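Local coordinates for CRP-like protein Clp (Xanthomonas campestris pv. campestris, PDB 3IWZ) that regulates virulence genes globally as a homodimeric DNA-binding transcription factor of the CRP family whose DNA binding cyclic di-GMP appears to abolish, at residues 25-30 with 55-60; 120-125 with 131-136; 153-156 with 162-165; 209-212 with 216-219. One frame throughout, in Å; residues are numbered along the deposited sequence.

Contact 1. Residues 25-30 with 55-60; sequences GTIERF and LYYVIS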
loop_
_atom_site.group_PDB
_atom_site.type_symbol
_atom_site.label_atom_id
_atom_site.label_comp_id
_atom_site.label_asym_id
_atom_site.label_seq_id
_atom_site.Cartn_x
_atom_site.Cartn_y
_atom_site.Cartn_z
ATOM N N GLY D 25 13.599 5.164 24.757
ATOM C CA GLY D 25 13.370 4.330 25.924
ATOM C C GLY D 25 12.468 3.162 25.579
ATOM O O GLY D 25 12.681 2.032 26.030
ATOM N N THR D 26 11.447 3.437 24.776
ATOM C CA THR D 26 10.519 2.398 24.357
ATOM C C THR D 26 11.267 1.462 23.409
ATOM O O THR D 26 11.093 0.240 23.450
ATOM C CB THR D 26 9.303 3.000 23.619
ATOM O OG1 THR D 26 8.653 3.961 24.461
ATOM C CG2 THR D 26 8.314 1.909 23.255
ATOM N N ILE D 27 12.112 2.046 22.563
ATOM C CA ILE D 27 12.890 1.278 21.598
ATOM C C ILE D 27 13.861 0.301 22.244
ATOM O O ILE D 27 13.933 -0.859 21.841
ATOM C CB ILE D 27 13.677 2.215 20.636
ATOM C CG1 ILE D 27 12.710 2.823 19.616
ATOM C CG2 ILE D 27 14.802 1.443 19.942
ATOM C CD1 ILE D 27 13.386 3.539 18.463
ATOM N N GLU D 28 14.611 0.771 23.236
ATOM C CA GLU D 28 15.576 -0.084 23.921
ATOM C C GLU D 28 14.912 -1.248 24.637
ATOM O O GLU D 28 15.392 -2.376 24.563
ATOM C CB GLU D 28 16.412 0.730 24.911
ATOM C CG GLU D 28 17.247 1.794 24.229
ATOM C CD GLU D 28 17.961 1.262 22.997
ATOM O OE1 GLU D 28 18.006 1.986 21.974
ATOM O OE2 GLU D 28 18.476 0.124 23.054
ATOM N N ARG D 29 13.813 -0.984 25.337
ATOM C CA ARG D 29 13.124 -2.060 26.037
ATOM C C ARG D 29 12.621 -3.061 25.016
ATOM O O ARG D 29 12.633 -4.263 25.253
ATOM C CB ARG D 29 11.953 -1.523 26.850
ATOM C CG ARG D 29 12.371 -0.721 28.058
ATOM C CD ARG D 29 11.195 -0.518 28.994
ATOM N NE ARG D 29 10.208 0.397 28.439
ATOM C CZ ARG D 29 10.434 1.689 28.236
ATOM N NH1 ARG D 29 9.486 2.463 27.728
ATOM N NH2 ARG D 29 11.611 2.207 28.545
ATOM N N PHE D 30 12.179 -2.557 23.871
ATOM C CA PHE D 30 11.684 -3.428 22.821
ATOM C C PHE D 30 12.808 -4.327 22.317
ATOM O O PHE D 30 12.587 -5.504 22.037
ATOM C CB PHE D 30 11.126 -2.609 21.658
ATOM C CG PHE D 30 10.899 -3.416 20.423
ATOM C CD1 PHE D 30 9.871 -4.345 20.364
ATOM C CD2 PHE D 30 11.746 -3.284 19.330
ATOM C CE1 PHE D 30 9.687 -5.144 19.235
ATOM C CE2 PHE D 30 11.573 -4.080 18.191
ATOM C CZ PHE D 30 10.539 -5.012 18.144
ATOM N N LEU D 55 9.043 -10.613 13.191
ATOM C CA LEU D 55 8.972 -9.206 12.858
ATOM C C LEU D 55 10.421 -8.743 12.838
ATOM O O LEU D 55 11.244 -9.254 13.590
ATOM C CB LEU D 55 8.206 -8.453 13.950
ATOM C CG LEU D 55 7.584 -7.076 13.719
ATOM C CD1 LEU D 55 7.757 -6.264 15.006
ATOM C CD2 LEU D 55 8.228 -6.360 12.566
ATOM N N TYR D 56 10.740 -7.791 11.973
ATOM C CA TYR D 56 12.096 -7.274 11.920
ATOM C C TYR D 56 12.117 -5.780 12.167
ATOM O O TYR D 56 11.207 -5.064 11.762
ATOM C CB TYR D 56 12.726 -7.558 10.566
ATOM C CG TYR D 56 13.024 -9.013 10.316
ATOM C CD1 TYR D 56 14.121 -9.631 10.914
ATOM C CD2 TYR D 56 12.230 -9.764 9.458
ATOM C CE1 TYR D 56 14.423 -10.954 10.656
ATOM C CE2 TYR D 56 12.523 -11.093 9.195
ATOM C CZ TYR D 56 13.621 -11.681 9.796
ATOM O OH TYR D 56 13.918 -12.991 9.528
ATOM N N TYR D 57 13.163 -5.327 12.848
ATOM C CA TYR D 57 13.364 -3.914 13.133
ATOM C C TYR D 57 14.759 -3.597 12.595
ATOM O O TYR D 57 15.742 -4.196 13.030
ATOM C CB TYR D 57 13.317 -3.658 14.636
ATOM C CG TYR D 57 13.659 -2.239 15.018
ATOM C CD1 TYR D 57 12.671 -1.260 15.111
ATOM C CD2 TYR D 57 14.973 -1.870 15.270
ATOM C CE1 TYR D 57 12.990 0.053 15.449
ATOM C CE2 TYR D 57 15.305 -0.563 15.610
ATOM C CZ TYR D 57 14.310 0.391 15.698
ATOM O OH TYR D 57 14.640 1.680 16.037
ATOM N N VAL D 58 14.833 -2.681 11.633
ATOM C CA VAL D 58 16.104 -2.292 11.035
ATOM C C VAL D 58 16.902 -1.406 11.986
ATOM O O VAL D 58 16.563 -0.242 12.191
ATOM C CB VAL D 58 15.904 -1.494 9.722
ATOM C CG1 VAL D 58 17.255 -1.195 9.094
ATOM C CG2 VAL D 58 15.015 -2.255 8.758
ATOM N N ILE D 59 17.965 -1.961 12.559
ATOM C CA ILE D 59 18.809 -1.210 13.476
ATOM C C ILE D 59 19.798 -0.348 12.703
ATOM O O ILE D 59 20.041 0.813 13.048
ATOM C CB ILE D 59 19.578 -2.151 14.431
ATOM C CG1 ILE D 59 18.606 -2.740 15.461
ATOM C CG2 ILE D 59 20.706 -1.383 15.124
ATOM C CD1 ILE D 59 19.252 -3.588 16.537
ATOM N N SER D 60 20.372 -0.924 11.657
ATOM C CA SER D 60 21.318 -0.214 10.822
ATOM C C SER D 60 21.276 -0.876 9.469
ATOM O O SER D 60 20.987 -2.063 9.360
ATOM C CB SER D 60 22.740 -0.311 11.384
ATOM O OG SER D 60 23.316 -1.583 11.122
#
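Phe-30 and Tyr-57 mark the closest backbone approach, with their CA atoms 9.8 Å apart; the axes of helix 25-30 and strand 55-58 come no nearer than 11.9 Å, and their directions differ by 130°. At that spacing the 186 Å² buried between the segments is the work of side chains. Phe-30 places CG opposite its backbone nitrogen (chi1 166°), which carries the ring across to the strand until CE2 lies 4.0 Å from Tyr-57 CB. That CB sits in the plane of the phenyl ring, at its edge. Two residues earlier on the strand, Leu-55 CD1 meets Phe-30 CZ obliquely, at 4.4 Å. Tyr-57 reaches back the other way: its OH is 3.3 Å from CD1 of Ile-27 and 3.9 Å from CG2, so both branches of the isoleucine touch the phenol end, and the two side chains cross at about a right angle. The tyrosine ring also packs edge-to-face with Phe-85, while Phe-30 and Leu-55 share Leu-118 of helix 115-122. Helix 24-32 and helix 115-122 thus pack on one face of the cyclic nucleotide-binding domain's antiparallel sheet, where strand 54-58 runs between strands 108-114 and 85-86.

Contact 2. Residues 120-125 with 131-136; sequences QLFQTS and PRILYA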
loop_
_atom_site.group_PDB
_atom_site.type_symbol
_atom_site.label_atom_id
_atom_site.label_comp_id
_atom_site.label_asym_id
_atom_site.label_seq_id
_atom_site.Cartn_x
_atom_site.Cartn_y
_atom_site.Cartn_z
ATOM N N GLN D 120 2.688 -11.436 23.583
ATOM C CA GLN D 120 2.753 -11.987 24.930
ATOM C C GLN D 120 3.447 -10.914 25.766
ATOM O O GLN D 120 3.131 -10.719 26.937
ATOM C CB GLN D 120 3.564 -13.285 24.971
ATOM C CG GLN D 120 2.887 -14.473 24.295
ATOM C CD GLN D 120 3.726 -15.743 24.369
ATOM O OE1 GLN D 120 3.446 -16.732 23.681
ATOM N NE2 GLN D 120 4.756 -15.725 25.209
ATOM N N LEU D 121 4.396 -10.219 25.144
ATOM C CA LEU D 121 5.109 -9.143 25.816
ATOM C C LEU D 121 4.194 -7.924 25.872
ATOM O O LEU D 121 4.292 -7.111 26.792
ATOM C CB LEU D 121 6.395 -8.788 25.062
ATOM C CG LEU D 121 7.613 -9.706 25.214
ATOM C CD1 LEU D 121 8.773 -9.169 24.384
ATOM C CD2 LEU D 121 8.009 -9.785 26.684
ATOM N N PHE D 122 3.310 -7.800 24.881
ATOM C CA PHE D 122 2.365 -6.685 24.820
ATOM C C PHE D 122 1.352 -6.804 25.950
ATOM O O PHE D 122 0.660 -5.837 26.280
ATOM C CB PHE D 122 1.617 -6.664 23.481
ATOM C CG PHE D 122 2.330 -5.914 22.384
ATOM C CD1 PHE D 122 1.775 -5.844 21.109
ATOM C CD2 PHE D 122 3.548 -5.277 22.618
ATOM C CE1 PHE D 122 2.417 -5.153 20.084
ATOM C CE2 PHE D 122 4.199 -4.582 21.596
ATOM C CZ PHE D 122 3.630 -4.524 20.326
ATOM N N GLN D 123 1.256 -7.998 26.526
ATOM C CA GLN D 123 0.345 -8.239 27.638
ATOM C C GLN D 123 1.088 -8.334 28.977
ATOM O O GLN D 123 0.475 -8.567 30.019
ATOM C CB GLN D 123 -0.466 -9.509 27.391
ATOM C CG GLN D 123 -1.498 -9.355 26.285
ATOM C CD GLN D 123 -2.484 -8.220 26.550
ATOM O OE1 GLN D 123 -2.095 -7.060 26.681
ATOM N NE2 GLN D 123 -3.770 -8.556 26.628
ATOM N N THR D 124 2.406 -8.149 28.940
ATOM C CA THR D 124 3.226 -8.184 30.145
ATOM C C THR D 124 4.094 -6.925 30.329
ATOM O O THR D 124 3.575 -5.809 30.374
ATOM C CB THR D 124 4.117 -9.448 30.177
ATOM O OG1 THR D 124 4.469 -9.828 28.841
ATOM C CG2 THR D 124 3.378 -10.598 30.853
ATOM N N SER D 125 5.409 -7.095 30.424
ATOM C CA SER D 125 6.297 -5.956 30.636
ATOM C C SER D 125 6.334 -4.914 29.521
ATOM O O SER D 125 7.010 -3.892 29.660
ATOM C CB SER D 125 7.723 -6.441 30.913
ATOM O OG SER D 125 8.315 -7.019 29.765
ATOM N N PRO D 131 0.898 0.923 23.020
ATOM C CA PRO D 131 0.339 2.073 22.301
ATOM C C PRO D 131 1.342 2.747 21.362
ATOM O O PRO D 131 1.041 2.969 20.187
ATOM C CB PRO D 131 -0.109 2.998 23.431
ATOM C CG PRO D 131 -0.510 2.028 24.495
ATOM C CD PRO D 131 0.621 1.024 24.462
ATOM N N ARG D 132 2.525 3.074 21.877
ATOM C CA ARG D 132 3.552 3.724 21.055
ATOM C C ARG D 132 4.090 2.822 19.953
ATOM O O ARG D 132 4.438 3.296 18.876
ATOM C CB ARG D 132 4.736 4.193 21.902
ATOM C CG ARG D 132 4.624 5.612 22.423
ATOM C CD ARG D 132 5.874 5.983 23.200
ATOM N NE ARG D 132 6.076 5.108 24.357
ATOM C CZ ARG D 132 5.408 5.216 25.504
ATOM N NH1 ARG D 132 4.492 6.166 25.654
ATOM N NH2 ARG D 132 5.657 4.372 26.502
ATOM N N ILE D 133 4.175 1.525 20.224
ATOM C CA ILE D 133 4.682 0.597 19.226
ATOM C C ILE D 133 3.705 0.542 18.047
ATOM O O ILE D 133 4.060 0.846 16.903
ATOM C CB ILE D 133 4.834 -0.823 19.797
ATOM C CG1 ILE D 133 5.677 -0.805 21.079
ATOM C CG2 ILE D 133 5.474 -1.722 18.751
ATOM C CD1 ILE D 133 7.127 -0.462 20.884
ATOM N N LEU D 134 2.470 0.150 18.340
ATOM C CA LEU D 134 1.432 0.039 17.324
ATOM C C LEU D 134 1.275 1.314 16.511
ATOM O O LEU D 134 1.130 1.264 15.292
ATOM C CB LEU D 134 0.109 -0.319 17.988
ATOM C CG LEU D 134 0.137 -1.678 18.669
ATOM C CD1 LEU D 134 -1.105 -1.851 19.530
ATOM C CD2 LEU D 134 0.238 -2.764 17.598
ATOM N N TYR D 135 1.320 2.457 17.185
ATOM C CA TYR D 135 1.183 3.731 16.494
ATOM C C TYR D 135 2.362 3.951 15.550
ATOM O O TYR D 135 2.178 4.408 14.423
ATOM C CB TYR D 135 1.102 4.880 17.500
ATOM C CG TYR D 135 0.962 6.240 16.855
ATOM C CD1 TYR D 135 -0.240 6.639 16.281
ATOM C CD2 TYR D 135 2.052 7.104 16.771
ATOM C CE1 TYR D 135 -0.356 7.862 15.632
ATOM C CE2 TYR D 135 1.949 8.333 16.123
ATOM C CZ TYR D 135 0.744 8.703 15.553
ATOM O OH TYR D 135 0.649 9.896 14.874
ATOM N N ALA D 136 3.573 3.642 16.007
ATOM C CA ALA D 136 4.746 3.809 15.151
ATOM C C ALA D 136 4.582 2.944 13.902
ATOM O O ALA D 136 4.823 3.401 12.787
ATOM C CB ALA D 136 6.018 3.415 15.889
#
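Phe-122 points the far end of its ring at Ile-133, so that CZ lies 3.7 Å from CG2 of that residue and 3.9 Å from its CB. The CG2 methyl is close to the ring plane and comes in at the edge. Beside it, Phe-122 CE2 is 4.1 Å from Ile-133 CG1, while Leu-134 CD2 meets Phe-122 CE1 obliquely, at 4.1 Å. The far end of one ring thus meets two consecutive residues of the helix. The phenyl is turned unusually: chi2 of 179° places CA of Phe-122 nearly in the plane of its own ring, and chi1 of -87° swings CG to the side of the backbone nitrogen. Phe-122 lies near the end of a weakly bonded turn of helix, and the contact joins this part of helix 115-122 to the first turns of helix 130-157, the long helix that in CRP-family proteins pairs with its counterpart to form the dimer. Leu-134 accordingly has a second neighbour, Leu-134 of the second subunit, and Pro-131 packs on Pro-131 of that subunit in the same way. Tyr-135 faces the partner chain too, its OH hydrogen-bonded to Leu-91 O of the second subunit.

Contact 3. Residues 153-156 with 162-165; sequences SRLA and DRIV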
loop_
_atom_site.group_PDB
_atom_site.type_symbol
_atom_site.label_atom_id
_atom_site.label_comp_id
_atom_site.label_asym_id
_atom_site.label_seq_id
_atom_site.Cartn_x
_atom_site.Cartn_y
_atom_site.Cartn_z
ATOM N N SER D 153 -0.683 4.235 -9.238
ATOM C CA SER D 153 -1.238 5.296 -10.064
ATOM C C SER D 153 -0.298 5.565 -11.241
ATOM O O SER D 153 -0.737 5.696 -12.388
ATOM C CB SER D 153 -1.428 6.557 -9.224
ATOM O OG SER D 153 -2.117 7.560 -9.937
ATOM N N ARG D 154 0.999 5.609 -10.960
ATOM C CA ARG D 154 1.992 5.852 -11.997
ATOM C C ARG D 154 2.114 4.695 -12.987
ATOM O O ARG D 154 2.234 4.911 -14.197
ATOM C CB ARG D 154 3.362 6.137 -11.373
ATOM C CG ARG D 154 3.471 7.458 -10.634
ATOM C CD ARG D 154 4.940 7.844 -10.423
ATOM N NE ARG D 154 5.666 6.821 -9.678
ATOM C CZ ARG D 154 5.810 6.834 -8.362
ATOM N NH1 ARG D 154 5.294 7.830 -7.657
ATOM N NH2 ARG D 154 6.436 5.839 -7.748
ATOM N N LEU D 155 2.098 3.470 -12.476
ATOM C CA LEU D 155 2.203 2.296 -13.338
ATOM C C LEU D 155 0.974 2.152 -14.227
ATOM O O LEU D 155 0.984 1.412 -15.212
ATOM C CB LEU D 155 2.375 1.025 -12.499
ATOM C CG LEU D 155 3.685 0.956 -11.720
ATOM C CD1 LEU D 155 3.686 -0.255 -10.798
ATOM C CD2 LEU D 155 4.837 0.894 -12.700
ATOM N N ALA D 156 -0.089 2.861 -13.878
ATOM C CA ALA D 156 -1.314 2.797 -14.654
ATOM C C ALA D 156 -1.426 3.858 -15.741
ATOM O O ALA D 156 -1.855 3.553 -16.842
ATOM C CB ALA D 156 -2.522 2.891 -13.733
ATOM N N ASP D 162 8.765 8.356 -18.698
ATOM C CA ASP D 162 8.192 9.293 -17.744
ATOM C C ASP D 162 8.470 8.844 -16.304
ATOM O O ASP D 162 8.984 9.621 -15.499
ATOM C CB ASP D 162 6.683 9.403 -17.977
ATOM C CG ASP D 162 6.013 10.385 -17.035
ATOM O OD1 ASP D 162 6.237 10.286 -15.808
ATOM O OD2 ASP D 162 5.249 11.245 -17.523
ATOM N N ARG D 163 8.134 7.593 -15.988
ATOM C CA ARG D 163 8.340 7.059 -14.638
ATOM C C ARG D 163 9.821 7.073 -14.252
ATOM O O ARG D 163 10.172 7.408 -13.124
ATOM C CB ARG D 163 7.799 5.620 -14.518
ATOM C CG ARG D 163 6.397 5.391 -15.095
ATOM C CD ARG D 163 5.681 4.154 -14.507
ATOM N NE ARG D 163 6.256 2.855 -14.875
ATOM C CZ ARG D 163 6.005 2.208 -16.009
ATOM N NH1 ARG D 163 5.183 2.726 -16.916
ATOM N NH2 ARG D 163 6.567 1.032 -16.240
ATOM N N ILE D 164 10.688 6.705 -15.189
ATOM C CA ILE D 164 12.121 6.676 -14.916
ATOM C C ILE D 164 12.667 8.056 -14.540
ATOM O O ILE D 164 13.450 8.181 -13.599
ATOM C CB ILE D 164 12.907 6.128 -16.124
ATOM C CG1 ILE D 164 12.436 4.701 -16.433
ATOM C CG2 ILE D 164 14.403 6.151 -15.824
ATOM C CD1 ILE D 164 13.191 4.017 -17.566
ATOM N N VAL D 165 12.254 9.085 -15.275
ATOM C CA VAL D 165 12.702 10.445 -14.987
ATOM C C VAL D 165 12.308 10.828 -13.563
ATOM O O VAL D 165 13.140 11.304 -12.782
ATOM C CB VAL D 165 12.087 11.465 -15.970
ATOM C CG1 VAL D 165 12.356 12.882 -15.487
ATOM C CG2 VAL D 165 12.679 11.261 -17.360
#
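The guanidinium of Arg-163, which lies against Leu-155, is gripped by two main-chain carbonyls: NE hydrogen-bonds Val-197 O, at the end of helix 190-197, and NH1 hydrogen-bonds Leu-158 O, just beyond the end of helix 130-157. Two bonds from different nitrogens fix both the position and the rotation of the flat group. Both carbonyls lie at or just past C-terminal helix ends, whose dipoles would probably favour a cation there. Leu-155 supplies the apolar side of the seat: its CD2 is 3.3 Å from Arg-163 NE and 3.7 Å from CZ, and its CA stands over one face of the guanidinium. The two side chains cross at about a right angle. Arg-163 CD rests 3.5 Å from Arg-154 O, and the bend at chi3 (-68°) turns the guanidinium from there toward Leu-155 CD2. Arg-154 also brings its CB to 4.4 Å from Arg-163 CD. The like-charged groups stay apart, Arg-154 NE to Arg-163 NE being 6.6 Å. Leu-155 packs on Ala-156 of the second subunit as well, so the seat borders the dimer interface. The CA atoms of Arg-154 and Arg-163 are 7.0 Å apart. Lying between helix 130-157 and helix 160-172, the latter in the crp-type helix-turn-helix region, the contact sits at the hinge where, as in CRP-family proteins, the long dimerisation helix gives way to the DNA-binding domain.

Contact 4. Residues 209-212 with 216-219; sequences KKLQ and LLHA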
loop_
_atom_site.group_PDB
_atom_site.type_symbol
_atom_site.label_atom_id
_atom_site.label_comp_id
_atom_site.label_asym_id
_atom_site.label_seq_id
_atom_site.Cartn_x
_atom_site.Cartn_y
_atom_site.Cartn_z
ATOM N N LYS D 209 19.932 5.677 -22.256
ATOM C CA LYS D 209 20.764 6.119 -23.363
ATOM C C LYS D 209 20.069 7.296 -24.050
ATOM O O LYS D 209 20.708 8.297 -24.386
ATOM C CB LYS D 209 20.981 4.967 -24.346
ATOM C CG LYS D 209 22.087 5.202 -25.357
ATOM C CD LYS D 209 22.440 3.905 -26.074
ATOM C CE LYS D 209 23.528 4.112 -27.112
ATOM N NZ LYS D 209 24.033 2.808 -27.624
ATOM N N LYS D 210 18.757 7.175 -24.239
ATOM C CA LYS D 210 17.962 8.228 -24.865
ATOM C C LYS D 210 18.032 9.502 -24.033
ATOM O O LYS D 210 17.840 10.599 -24.549
ATOM C CB LYS D 210 16.507 7.770 -25.008
ATOM C CG LYS D 210 15.480 8.896 -25.131
ATOM C CD LYS D 210 15.590 9.651 -26.446
ATOM C CE LYS D 210 14.461 10.668 -26.568
ATOM N NZ LYS D 210 14.364 11.258 -27.932
ATOM N N LEU D 211 18.298 9.350 -22.739
ATOM C CA LEU D 211 18.410 10.497 -21.844
ATOM C C LEU D 211 19.864 10.976 -21.836
ATOM O O LEU D 211 20.153 12.117 -21.472
ATOM C CB LEU D 211 17.958 10.115 -20.428
ATOM C CG LEU D 211 16.477 9.736 -20.286
ATOM C CD1 LEU D 211 16.195 9.206 -18.896
ATOM C CD2 LEU D 211 15.614 10.951 -20.570
ATOM N N GLN D 212 20.774 10.094 -22.249
ATOM C CA GLN D 212 22.196 10.419 -22.320
ATOM C C GLN D 212 22.414 11.207 -23.608
ATOM O O GLN D 212 23.427 11.890 -23.772
ATOM C CB GLN D 212 23.046 9.147 -22.374
ATOM C CG GLN D 212 24.539 9.414 -22.230
ATOM C CD GLN D 212 25.401 8.388 -22.942
ATOM O OE1 GLN D 212 26.605 8.298 -22.690
ATOM N NE2 GLN D 212 24.795 7.621 -23.849
ATOM N N LEU D 216 20.951 15.355 -20.386
ATOM C CA LEU D 216 20.384 15.610 -19.073
ATOM C C LEU D 216 20.978 14.669 -18.026
ATOM O O LEU D 216 20.701 14.805 -16.835
ATOM C CB LEU D 216 18.863 15.468 -19.131
ATOM C CG LEU D 216 18.113 16.482 -18.263
ATOM C CD1 LEU D 216 18.566 17.901 -18.610
ATOM C CD2 LEU D 216 16.615 16.330 -18.487
ATOM N N LEU D 217 21.802 13.726 -18.481
ATOM C CA LEU D 217 22.463 12.761 -17.597
ATOM C C LEU D 217 23.519 11.961 -18.350
ATOM O O LEU D 217 23.494 11.889 -19.577
ATOM C CB LEU D 217 21.442 11.796 -16.980
ATOM C CG LEU D 217 20.645 10.873 -17.908
ATOM C CD1 LEU D 217 21.540 9.807 -18.538
ATOM C CD2 LEU D 217 19.543 10.211 -17.093
ATOM N N HIS D 218 24.431 11.346 -17.605
ATOM C CA HIS D 218 25.502 10.548 -18.194
ATOM C C HIS D 218 25.459 9.114 -17.658
ATOM O O HIS D 218 25.746 8.880 -16.484
ATOM C CB HIS D 218 26.862 11.187 -17.869
ATOM C CG HIS D 218 28.032 10.481 -18.487
ATOM N ND1 HIS D 218 28.221 10.402 -19.851
ATOM C CD2 HIS D 218 29.073 9.819 -17.925
ATOM C CE1 HIS D 218 29.327 9.722 -20.104
ATOM N NE2 HIS D 218 29.863 9.357 -18.952
ATOM N N ALA D 219 25.105 8.163 -18.522
ATOM C CA ALA D 219 25.027 6.753 -18.130
ATOM C C ALA D 219 26.422 6.156 -17.931
ATOM O O ALA D 219 26.977 5.527 -18.835
ATOM C CB ALA D 219 24.256 5.958 -19.188
#
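Leu-211 and Leu-217 form the tight half of this contact. CD2 of Leu-217 lies 3.7 Å from CB of Leu-211 and 3.9 Å from its CD1, while CD1 of Leu-217 reaches 3.8 Å from Gln-212 N. Leu-217 does this with CG held between its backbone nitrogen and carbonyl carbon (chi1 63°), a position that turns both methyls back onto the helix end. The main chains are close here too: Gln-212 CA is 3.4 Å from Leu-217 O, and the nearly straight angle of 167° at the hydrogen supports a CA-H...O contact. The other half is slacker. The extended Gln-212 side chain lies beside His-218 and points the same way, yet OE1 stays 3.9 Å from His-218 ND1 and the amide and ring planes are 49° apart. Exposed Leu-216 lies at the margin. The segments join the end of helix 201-213, which begins within the predicted helix-turn-helix, to strand 217-220 of the following hairpin, as in a winged-helix fold. Between them the cohesion is thus mainly apolar, helped by one weak CA-H...O contact, with the polar ends of Gln-212 and His-218 meeting only loosely at the outer side.

The four contacts follow one another along the chain without overlap. Contacts 1 and 2 have centres about 12 Å apart and touch: Thr-26 OG1 of contact 1 lies 2.8 Å from Arg-132 NE of contact 2, a probable hydrogen bond. Both fall in the cyclic nucleotide-binding part. Helix 130-157 then links contact 2 to contact 3, whose centres lie about 38 Å apart, and both reach the second subunit. Contact 4, about 18 Å from contact 3 between centres, belongs with it to the DNA-binding side. The centres of contacts 1 and 4 are about 41 Å apart; because helix 130-157 takes part in contacts 2 and 3, it is a plausible physical route between the ligand-responsive and DNA-binding halves.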